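Local coordinates for protein ApRick protease (Rickettsia conorii, PDB 5C9F) that is a retropepsin-like aspartic protease, here represented by its protease portion, and probably cleaves peptide bonds as an aspartic endopeptidase, at residues A[9-14]-A[83-88]; A[25-28]-A[33-36]; A[19-24]-A[117-122]. One frame throughout, in Å; residues are numbered along the deposited sequence.

Contact 1: residues A[9-14]-A[83-88]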
# COMPACT_ATOMS: atom_id res chain seq x y z
N GLY A 9 2.29 -5.96 -0.81
CA GLY A 9 2.02 -7.37 -0.49
C GLY A 9 2.78 -7.87 0.71
O GLY A 9 3.71 -7.20 1.18
N GLU A 10 2.33 -9.00 1.25
CA GLU A 10 2.99 -9.66 2.34
C GLU A 10 3.04 -11.17 2.13
O GLU A 10 2.12 -11.76 1.53
CB GLU A 10 2.31 -9.37 3.66
CG GLU A 10 1.12 -10.27 4.01
CD GLU A 10 -0.12 -9.49 4.41
OE1 GLU A 10 -0.49 -8.56 3.66
OE2 GLU A 10 -0.73 -9.83 5.43
N ILE A 11 4.12 -11.76 2.62
CA ILE A 11 4.27 -13.20 2.70
C ILE A 11 4.52 -13.54 4.16
O ILE A 11 5.38 -12.96 4.80
CB ILE A 11 5.43 -13.68 1.80
CG1 ILE A 11 5.09 -13.40 0.34
CG2 ILE A 11 5.62 -15.17 1.94
CD1 ILE A 11 6.31 -13.31 -0.54
N ILE A 12 3.78 -14.52 4.66
CA ILE A 12 3.91 -14.98 6.04
C ILE A 12 4.21 -16.47 6.02
O ILE A 12 3.54 -17.25 5.33
CB ILE A 12 2.62 -14.80 6.83
CG1 ILE A 12 2.23 -13.33 6.86
CG2 ILE A 12 2.78 -15.30 8.26
CD1 ILE A 12 0.79 -13.13 7.31
N ILE A 13 5.27 -16.85 6.71
CA ILE A 13 5.76 -18.21 6.71
C ILE A 13 5.89 -18.69 8.12
O ILE A 13 6.53 -18.01 8.93
CB ILE A 13 7.09 -18.32 5.95
CG1 ILE A 13 6.79 -18.17 4.45
CG2 ILE A 13 7.73 -19.71 6.13
CD1 ILE A 13 7.92 -17.62 3.68
N ALA A 14 5.32 -19.88 8.40
CA ALA A 14 5.41 -20.45 9.72
C ALA A 14 6.71 -21.26 9.82
O ALA A 14 7.12 -21.93 8.88
CB ALA A 14 4.21 -21.31 10.01
N VAL A 83 14.36 -13.61 -9.66
CA VAL A 83 13.97 -14.29 -8.42
C VAL A 83 12.66 -13.66 -7.97
O VAL A 83 12.63 -12.47 -7.63
CB VAL A 83 15.00 -14.12 -7.28
CG1 VAL A 83 14.51 -14.83 -6.00
CG2 VAL A 83 16.38 -14.70 -7.62
N VAL A 84 11.59 -14.45 -8.00
CA VAL A 84 10.28 -13.97 -7.62
C VAL A 84 9.92 -14.60 -6.27
O VAL A 84 9.79 -15.84 -6.16
CB VAL A 84 9.22 -14.31 -8.68
CG1 VAL A 84 7.84 -13.80 -8.26
CG2 VAL A 84 9.64 -13.75 -10.04
N ILE A 85 9.75 -13.73 -5.30
CA ILE A 85 9.17 -14.07 -3.99
C ILE A 85 8.20 -12.89 -3.67
O ILE A 85 8.60 -11.87 -3.11
CB ILE A 85 10.23 -14.08 -2.88
CG1 ILE A 85 11.32 -15.14 -3.19
CG2 ILE A 85 9.56 -14.42 -1.54
CD1 ILE A 85 12.53 -15.01 -2.32
N GLY A 86 6.95 -13.01 -4.07
CA GLY A 86 6.01 -11.89 -4.05
C GLY A 86 6.32 -10.93 -5.18
O GLY A 86 5.61 -10.89 -6.18
N LYS A 87 7.39 -10.17 -5.04
CA LYS A 87 7.81 -9.36 -6.18
C LYS A 87 9.00 -9.98 -6.87
O LYS A 87 9.68 -10.88 -6.31
CB LYS A 87 8.16 -7.95 -5.76
CG LYS A 87 9.33 -7.81 -4.83
CD LYS A 87 9.63 -6.33 -4.58
CE LYS A 87 10.53 -5.74 -5.63
NZ LYS A 87 10.49 -4.25 -5.51
N GLU A 88 9.27 -9.46 -8.07
CA GLU A 88 10.36 -9.93 -8.89
C GLU A 88 11.60 -9.15 -8.57
O GLU A 88 11.60 -7.95 -8.65
CB GLU A 88 10.04 -9.78 -10.34
CG GLU A 88 11.16 -10.36 -11.17
CD GLU A 88 10.83 -10.43 -12.65
OE1 GLU A 88 9.83 -9.84 -13.08
OE2 GLU A 88 11.58 -11.09 -13.37

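Contact 2: residues A[25-28]-A[33-36]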
# COMPACT_ATOMS: atom_id res chain seq x y z
N ALA A 25 10.66 -19.96 -4.00
CA ALA A 25 10.80 -18.86 -4.89
C ALA A 25 10.76 -19.40 -6.31
O ALA A 25 11.13 -20.54 -6.54
CB ALA A 25 12.13 -18.16 -4.60
N PHE A 26 10.43 -18.56 -7.25
CA PHE A 26 10.58 -18.87 -8.63
C PHE A 26 11.80 -18.16 -9.19
O PHE A 26 11.87 -16.93 -9.23
CB PHE A 26 9.33 -18.52 -9.42
CG PHE A 26 8.20 -19.45 -9.11
CD1 PHE A 26 7.44 -19.24 -7.97
CD2 PHE A 26 7.94 -20.56 -9.91
CE1 PHE A 26 6.40 -20.10 -7.65
CE2 PHE A 26 6.90 -21.44 -9.58
CZ PHE A 26 6.13 -21.20 -8.45
N VAL A 27 12.79 -18.96 -9.54
CA VAL A 27 14.12 -18.45 -10.02
C VAL A 27 14.16 -18.79 -11.50
O VAL A 27 14.12 -19.97 -11.87
CB VAL A 27 15.25 -19.11 -9.25
CG1 VAL A 27 16.58 -18.55 -9.69
CG2 VAL A 27 15.07 -18.90 -7.74
N ASN A 28 14.19 -17.75 -12.35
CA ASN A 28 14.14 -17.90 -13.79
C ASN A 28 13.01 -18.85 -14.18
O ASN A 28 13.21 -19.81 -14.91
CB ASN A 28 15.47 -18.41 -14.33
CG ASN A 28 16.61 -17.51 -13.97
OD1 ASN A 28 16.42 -16.31 -13.67
ND2 ASN A 28 17.83 -18.08 -13.94
N LYS A 33 13.20 -24.32 -3.60
CA LYS A 33 13.00 -24.24 -2.17
C LYS A 33 14.26 -23.76 -1.49
O LYS A 33 15.32 -24.32 -1.65
CB LYS A 33 12.61 -25.60 -1.63
CG LYS A 33 12.11 -25.50 -0.19
CD LYS A 33 11.84 -26.88 0.38
CE LYS A 33 10.88 -26.81 1.55
NZ LYS A 33 10.75 -28.15 2.19
N PHE A 34 14.14 -22.67 -0.74
CA PHE A 34 15.25 -22.12 0.02
C PHE A 34 15.01 -22.22 1.49
O PHE A 34 13.86 -22.12 1.96
CB PHE A 34 15.40 -20.62 -0.26
CG PHE A 34 15.88 -20.33 -1.62
CD1 PHE A 34 17.22 -20.43 -1.92
CD2 PHE A 34 14.99 -19.99 -2.64
CE1 PHE A 34 17.67 -20.21 -3.23
CE2 PHE A 34 15.44 -19.73 -3.93
CZ PHE A 34 16.78 -19.84 -4.23
N MET A 35 16.09 -22.44 2.23
CA MET A 35 16.09 -22.21 3.65
C MET A 35 16.58 -20.78 3.91
O MET A 35 17.58 -20.36 3.33
CB MET A 35 17.02 -23.20 4.34
CG MET A 35 16.97 -23.12 5.87
SD MET A 35 17.92 -24.45 6.66
CE MET A 35 19.52 -23.75 6.55
N VAL A 36 15.85 -20.04 4.73
CA VAL A 36 16.30 -18.70 5.18
C VAL A 36 17.49 -18.82 6.15
O VAL A 36 17.47 -19.64 7.07
CB VAL A 36 15.16 -17.96 5.87
CG1 VAL A 36 15.66 -16.61 6.43
CG2 VAL A 36 14.02 -17.78 4.89

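Contact 3: residues A[19-24]-A[117-122]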
# COMPACT_ATOMS: atom_id res chain seq x y z
N GLY A 19 12.80 -26.13 13.12
CA GLY A 19 13.38 -24.89 13.63
C GLY A 19 13.73 -23.85 12.58
O GLY A 19 14.04 -22.72 12.95
N HIS A 20 13.62 -24.21 11.28
CA HIS A 20 13.99 -23.33 10.17
C HIS A 20 12.79 -22.78 9.41
O HIS A 20 11.70 -23.28 9.53
CB HIS A 20 14.89 -24.06 9.20
CG HIS A 20 16.13 -24.59 9.82
ND1 HIS A 20 17.07 -23.77 10.42
CD2 HIS A 20 16.59 -25.86 9.98
CE1 HIS A 20 18.06 -24.51 10.89
NE2 HIS A 20 17.79 -25.78 10.65
N PHE A 21 13.00 -21.65 8.74
CA PHE A 21 12.04 -21.12 7.85
C PHE A 21 12.43 -21.49 6.43
O PHE A 21 13.62 -21.36 6.03
CB PHE A 21 11.95 -19.58 7.94
CG PHE A 21 11.47 -19.07 9.23
CD1 PHE A 21 10.12 -19.04 9.52
CD2 PHE A 21 12.37 -18.62 10.18
CE1 PHE A 21 9.68 -18.57 10.73
CE2 PHE A 21 11.93 -18.14 11.40
CZ PHE A 21 10.59 -18.11 11.67
N TYR A 22 11.44 -21.96 5.66
CA TYR A 22 11.66 -22.24 4.26
C TYR A 22 10.76 -21.37 3.41
O TYR A 22 9.64 -21.08 3.79
CB TYR A 22 11.41 -23.75 3.95
CG TYR A 22 12.30 -24.67 4.76
CD1 TYR A 22 13.56 -25.04 4.30
CD2 TYR A 22 11.93 -25.10 5.98
CE1 TYR A 22 14.40 -25.85 5.06
CE2 TYR A 22 12.77 -25.93 6.74
CZ TYR A 22 14.00 -26.29 6.25
OH TYR A 22 14.82 -27.10 6.97
N ILE A 23 11.26 -21.02 2.22
CA ILE A 23 10.50 -20.22 1.26
C ILE A 23 10.72 -20.74 -0.15
O ILE A 23 11.84 -21.04 -0.53
CB ILE A 23 10.98 -18.75 1.15
CG1 ILE A 23 11.13 -18.08 2.49
CG2 ILE A 23 9.97 -17.98 0.32
CD1 ILE A 23 11.78 -16.71 2.32
N ASN A 24 9.63 -20.88 -0.88
CA ASN A 24 9.65 -21.29 -2.29
C ASN A 24 9.70 -20.01 -3.12
O ASN A 24 8.97 -19.05 -2.87
CB ASN A 24 8.39 -22.08 -2.61
CG ASN A 24 8.40 -23.43 -1.97
OD1 ASN A 24 9.41 -24.13 -1.98
ND2 ASN A 24 7.31 -23.79 -1.37
N PHE A 117 11.07 -7.02 6.65
CA PHE A 117 11.47 -8.38 6.92
C PHE A 117 11.51 -8.58 8.44
O PHE A 117 12.30 -7.94 9.13
CB PHE A 117 12.85 -8.61 6.27
CG PHE A 117 13.61 -9.77 6.84
CD1 PHE A 117 13.02 -11.01 6.97
CD2 PHE A 117 14.94 -9.64 7.20
CE1 PHE A 117 13.73 -12.07 7.55
CE2 PHE A 117 15.66 -10.70 7.75
CZ PHE A 117 15.04 -11.94 7.91
N ARG A 118 10.64 -9.40 8.99
CA ARG A 118 10.61 -9.57 10.44
C ARG A 118 10.39 -11.01 10.83
O ARG A 118 9.64 -11.74 10.19
CB ARG A 118 9.45 -8.77 11.08
CG ARG A 118 9.42 -8.99 12.59
CD ARG A 118 8.63 -7.90 13.29
NE ARG A 118 8.90 -7.74 14.72
CZ ARG A 118 9.47 -6.68 15.28
NH1 ARG A 118 9.96 -5.66 14.56
NH2 ARG A 118 9.60 -6.65 16.60
N ILE A 119 11.07 -11.44 11.87
CA ILE A 119 10.87 -12.78 12.38
C ILE A 119 10.35 -12.59 13.80
O ILE A 119 11.06 -12.07 14.61
CB ILE A 119 12.20 -13.58 12.43
CG1 ILE A 119 12.68 -13.99 11.01
CG2 ILE A 119 12.02 -14.83 13.32
CD1 ILE A 119 14.09 -14.51 10.95
N ASP A 120 9.15 -13.07 14.06
CA ASP A 120 8.42 -12.91 15.33
C ASP A 120 7.67 -14.17 15.80
O ASP A 120 6.76 -14.61 15.09
CB ASP A 120 7.32 -11.87 15.09
CG ASP A 120 6.56 -11.49 16.35
OD1 ASP A 120 7.21 -11.10 17.34
OD2 ASP A 120 5.31 -11.58 16.33
N LYS A 121 7.99 -14.75 16.96
CA LYS A 121 7.17 -15.87 17.51
C LYS A 121 6.79 -16.99 16.49
O LYS A 121 5.60 -17.29 16.29
CB LYS A 121 5.85 -15.33 18.11
CG LYS A 121 5.94 -14.24 19.18
CD LYS A 121 6.24 -14.88 20.54
CE LYS A 121 7.13 -14.05 21.43
NZ LYS A 121 8.57 -14.36 21.24
N ASP A 122 7.80 -17.61 15.87
CA ASP A 122 7.64 -18.72 14.90
C ASP A 122 7.05 -18.28 13.58
O ASP A 122 6.60 -19.12 12.82
CB ASP A 122 6.86 -19.91 15.48
CG ASP A 122 7.59 -20.55 16.62
OD1 ASP A 122 8.85 -20.49 16.64
OD2 ASP A 122 6.92 -21.07 17.52

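Contact 1: residues A[9-14]-A[83-88]
Ile11 reaches from strand 2-14 to Ile85 and Gly86, at the turn after strand 71-84. The chain is a retropepsin-like aspartic protease. This contact ties its terminal sheet, made of strands 2-14, 123-131 and 116-120, to the main mixed sheet. Within residues 9-14, Ile11 makes the whole contact with one methyl, CD1. Its side chain is extended at the outer bond, with CD1 nearly anti to CA (chi2 157°), and this pushes the methyl toward the turn. Ile11 CD1 lies 3.6 Å from Ile85 CG2. The two isoleucines cross at about a right angle, so they meet methyl to methyl and do not lie alongside each other. Ile85 CG2 also lies against Ile23, while CG1 packs on Ala25, and Leu110 of helix 108-111 touches Ile85 as well. Ile11 also packs on Met1 of the second subunit, whose strand extends the sheet past residues 9-12 in an antiparallel ladder. Backbone bonds of Ile11 to Leu126 and, further on, of Ile13 to Leu124 join residues 9-14 to strand 123-131. On the facing segment the chain reverses in a classic gamma turn centred on Gly86. Ile85 N bonds to Lys87 O at 3.0 Å, and a weak return bond runs from Lys87 N to Ile85 O. Gly86 has positive phi, as suits glycine, and its backbone faces Ile11: Ile11 CD1 sits 3.6 Å from Gly86 N.

Contact 2: residues A[25-28]-A[33-36]
Apolar contact carries this pair, and all of it falls on the ring of Phe34. Ala25 and Val27 lie two residues apart on strand 22-27 and point to the same side, toward strand 30-36. Phe34 answers from that strand. Ala25 CB meets the ring edge 3.7 Å from Phe34 CE2, and it is also 3.9 Å from Phe34 CD2. Val27 uses CG2, which lies in the ring plane at the same edge, 3.9 Å from Phe34 CE2. With Val27 CG1 anti to the backbone N (chi1 -178°), CG2 is left beside that N and turned to the ring. Val27 and Phe34 cross at about a right angle. Phe34 CG stands beside its own backbone N (chi1 -70°). That N is on the hairpin-turn side, so the ring leans toward the turn and spans Ala25 and Val27 diagonally.

Backbone bonding sets this register. Strands 22-27 and 30-36 form a beta hairpin within the retropepsin-like fold, and strand 30-36 leads into the Asp-Thr-Gly motif of aspartic proteases. Ala25 pairs with Ile32, and Phe34 pairs with Ile23. The two segments make no hydrogen bond directly to each other. Strand 22-27 is also bonded on its other edge, through Phe26 to Val84. Around the Phe34 side chain, Ser104 and Leu106 of the parallel strand 104-106 add further packing.

Polar and charged contacts lie apart from the ring. The CB of Lys33 points away from residues 25-28, and its chain makes a cation-pi contact with Tyr22, further back on strand 22-27. At the start of the turn, Asn28 has left-handed backbone angles. Its side-chain OD1 accepts a hydrogen bond from Ser82 N.

Contact 3: residues A[19-24]-A[117-122]
Phe21 packs against Ile119 and the backbone of Asp122, at the tip of the hairpin formed by strands 116-120 and 123-131. The hairpin belongs to the terminal sheet of this retropepsin-like protease. Lys121 and Asp122 fill the two middle positions of a type I' beta turn, both with positive phi. Phe21, whose backbone bonds to Val36, brings the main sheet up to this tip.

The tight part is around the Phe21 ring, which is buried. Ile119 offers its CG2 branch, 3.8 Å from Phe21 CE2 and 3.9 Å from Phe21 CZ. That branch is anti to the backbone N of Ile119, while CG1 stands beside it (chi1 -72°). The two side chains cross obliquely. Ile119 is itself exposed, although its CG2 packs on the ring. Leu124, in the strand that follows the turn, touches both Phe21 and Ile119 and completes this apolar cluster.

The loose side is the turn. Asp122 is exposed, and Lys121 is exposed and poorly ordered. Several residues of segment 117-122 touch crystal neighbours. The CB of Asp122 points away from residues 19-24, and OD1 forms a salt bridge with Arg15 NE. The backbone of Asp122 also bonds to Arg15, while Arg15 NH1 bonds to Gly19 O. Arg15 therefore links both segments by polar bonds beside the apolar patch. Only the peptide end of Asp122 meets the ring. Asp122 C lies in the ring plane, at the edge, 3.9 Å from Phe21 CE1, and Asp122 O is 3.8 Å from Phe21 CE1.

How the contacts relate
Contacts 1 and 2 are buried, and contact 2 is nearest the centre of the chain. Contact 3 is buried on one side and open on the other. Contact 2 lies within one hairpin of the main sheet. Contacts 1 and 3 instead bridge the main sheet and the terminal sheet, at different places. Strand 22-27 serves both contacts 2 and 3, and it also touches contact 1: Ala25 and Ile23 pack on Ile85. No hydrogen bond crosses any of the three. Contact 1 sets one methyl against another methyl and a backbone N, contact 2 sets methyls at a ring edge, and contact 3 adds a peptide carbonyl. Both 1 and 3 also touch the second subunit.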